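Transcriptional regulator, TetR family (Thermus thermophilus, PDB 3VPR) acts as a transcriptional repressor, probably binding its target DNA through a helix-turn-helix motif. Local coordinates at residues A69-P75 with A128-G133. Residues are numbered along the deposited sequence.
Sequences ALEVADP and AILRRG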
loop_
_atom_site.group_PDB
_atom_site.type_symbol
_atom_site.label_atom_id
_atom_site.label_comp_id
_atom_site.label_asym_id
_atom_site.label_seq_id
_atom_site.Cartn_x
_atom_site.Cartn_y
_atom_site.Cartn_z
ATOM N N ALA A 69 10.663 -17.523 -10.989
ATOM C CA ALA A 69 9.854 -17.149 -12.144
ATOM C C ALA A 69 10.652 -16.757 -13.378
ATOM O O ALA A 69 10.196 -16.968 -14.499
ATOM C CB ALA A 69 8.890 -16.019 -11.765
ATOM N N LEU A 70 11.832 -16.177 -13.176
ATOM C CA LEU A 70 12.673 -15.768 -14.289
ATOM C C LEU A 70 13.068 -16.972 -15.149
ATOM O O LEU A 70 13.378 -16.832 -16.338
ATOM C CB LEU A 70 13.933 -15.066 -13.770
ATOM C CG LEU A 70 13.780 -13.677 -13.137
ATOM C CD1 LEU A 70 15.135 -13.166 -12.664
ATOM C CD2 LEU A 70 13.187 -12.717 -14.151
ATOM N N GLU A 71 13.031 -18.155 -14.544
ATOM C CA GLU A 71 13.400 -19.386 -15.232
ATOM C C GLU A 71 12.287 -20.012 -16.064
ATOM O O GLU A 71 12.517 -20.996 -16.767
ATOM C CB GLU A 71 13.931 -20.410 -14.223
ATOM C CG GLU A 71 15.213 -19.976 -13.522
ATOM C CD GLU A 71 16.346 -19.706 -14.494
ATOM O OE1 GLU A 71 16.736 -20.644 -15.220
ATOM O OE2 GLU A 71 16.848 -18.560 -14.535
ATOM N N VAL A 72 11.086 -19.446 -15.994
ATOM C CA VAL A 72 9.962 -19.966 -16.767
ATOM C C VAL A 72 9.970 -19.358 -18.170
ATOM O O VAL A 72 9.883 -18.139 -18.330
ATOM C CB VAL A 72 8.612 -19.654 -16.078
ATOM C CG1 VAL A 72 7.453 -20.163 -16.928
ATOM C CG2 VAL A 72 8.581 -20.297 -14.697
ATOM N N ALA A 73 10.076 -20.219 -19.177
ATOM C CA ALA A 73 10.115 -19.799 -20.574
ATOM C C ALA A 73 8.946 -18.893 -20.959
ATOM O O ALA A 73 9.155 -17.739 -21.312
ATOM C CB ALA A 73 10.152 -21.027 -21.485
ATOM N N ASP A 74 7.726 -19.418 -20.897
ATOM C CA ASP A 74 6.519 -18.657 -21.234
ATOM C C ASP A 74 6.305 -17.441 -20.314
ATOM O O ASP A 74 5.953 -17.585 -19.143
ATOM C CB ASP A 74 5.296 -19.588 -21.186
ATOM C CG ASP A 74 3.980 -18.852 -21.387
ATOM O OD1 ASP A 74 3.989 -17.725 -21.924
ATOM O OD2 ASP A 74 2.926 -19.413 -21.020
ATOM N N PRO A 75 6.518 -16.225 -20.846
ATOM C CA PRO A 75 6.356 -14.969 -20.096
ATOM C C PRO A 75 5.043 -14.863 -19.317
ATOM O O PRO A 75 5.009 -14.273 -18.241
ATOM C CB PRO A 75 6.466 -13.900 -21.181
ATOM C CG PRO A 75 7.391 -14.541 -22.189
ATOM C CD PRO A 75 6.869 -15.953 -22.254
ATOM N N ALA A 128 11.973 -7.505 -15.770
ATOM C CA ALA A 128 12.640 -8.367 -16.747
ATOM C C ALA A 128 11.642 -9.348 -17.355
ATOM O O ALA A 128 11.695 -9.618 -18.550
ATOM C CB ALA A 128 13.805 -9.135 -16.095
ATOM N N ILE A 129 10.740 -9.889 -16.537
ATOM C CA ILE A 129 9.731 -10.822 -17.049
ATOM C C ILE A 129 8.778 -10.093 -18.008
ATOM O O ILE A 129 8.461 -10.589 -19.083
ATOM C CB ILE A 129 8.893 -11.439 -15.913
ATOM C CG1 ILE A 129 9.767 -12.337 -15.040
ATOM C CG2 ILE A 129 7.731 -12.229 -16.484
ATOM C CD1 ILE A 129 9.026 -12.934 -13.851
ATOM N N LEU A 130 8.329 -8.909 -17.615
ATOM C CA LEU A 130 7.423 -8.128 -18.450
ATOM C C LEU A 130 8.110 -7.690 -19.737
ATOM O O LEU A 130 7.539 -7.798 -20.821
ATOM C CB LEU A 130 6.926 -6.895 -17.684
ATOM C CG LEU A 130 6.113 -7.216 -16.427
ATOM C CD1 LEU A 130 5.854 -5.938 -15.623
ATOM C CD2 LEU A 130 4.809 -7.889 -16.831
ATOM N N ARG A 131 9.344 -7.202 -19.615
ATOM C CA ARG A 131 10.087 -6.749 -20.783
ATOM C C ARG A 131 10.279 -7.881 -21.798
ATOM O O ARG A 131 10.170 -7.659 -23.015
ATOM C CB ARG A 131 11.444 -6.169 -20.364
ATOM C CG ARG A 131 12.347 -5.821 -21.532
ATOM C CD ARG A 131 13.499 -4.915 -21.123
ATOM N NE ARG A 131 13.992 -5.208 -19.782
ATOM C CZ ARG A 131 13.699 -4.486 -18.705
ATOM N NH1 ARG A 131 12.921 -3.417 -18.809
ATOM N NH2 ARG A 131 14.163 -4.844 -17.521
ATOM N N ARG A 132 10.561 -9.088 -21.309
ATOM C CA ARG A 132 10.735 -10.221 -22.215
ATOM C C ARG A 132 9.421 -10.472 -22.937
ATOM O O ARG A 132 9.405 -10.774 -24.131
ATOM C CB ARG A 132 11.136 -11.481 -21.450
ATOM C CG ARG A 132 12.574 -11.496 -20.948
ATOM C CD ARG A 132 12.767 -12.653 -19.965
ATOM N NE ARG A 132 12.028 -13.843 -20.394
ATOM C CZ ARG A 132 11.749 -14.882 -19.608
ATOM N NH1 ARG A 132 12.144 -14.898 -18.339
ATOM N NH2 ARG A 132 11.050 -15.902 -20.091
ATOM N N GLY A 133 8.317 -10.342 -22.204
ATOM C CA GLY A 133 7.005 -10.552 -22.787
ATOM C C GLY A 133 6.746 -9.580 -23.918
ATOM O O GLY A 133 6.209 -9.957 -24.963
#
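An arginine can tie down a turn between two helices by reaching its backbone carbonyls, and Arg-132 is a clear example. It sits on helix 109-135 of the C-terminal domain of this all-helical TetR-family repressor and faces the bend that joins helix 47-70 to helix 75-92. Its guanidinium enters the turn edge-on: Arg-132 NH2 donates a well-aligned hydrogen bond to Val-72 O (3.1 Å), while Arg-132 NH1 makes a weak one to Leu-70 O (3.0 Å). Ala-73 O also lies near the guanidinium plane, 2.9 Å from Arg-132 NH2. One turn earlier in the same helix, Ile-129 supplies much of the apolar contact. Ile-129 CG1 meets Leu-70 CD2 at 3.6 Å and Ile-129 CD1 lies 3.7 Å from Ala-69 CB, so both residues pack on the isoleucine side chain. Pro-75, at the start of the next helix, packs against Gly-133, with Pro-75 CB 3.8 Å from Gly-133 CA; the absence of a side chain at Gly-133 eases the fit. Just before it, Asp-74 is the N-cap, its OD1 bonded to Lys-76 N. The chemistry thus implies a connection held twice over, by apolar contacts at Leu-70 and Pro-75 and, between them, by one well-formed and one weak hydrogen bond from a charged group to main-chain oxygens, an interaction that reads the backbone's shape more than the identity of the turn's side chains.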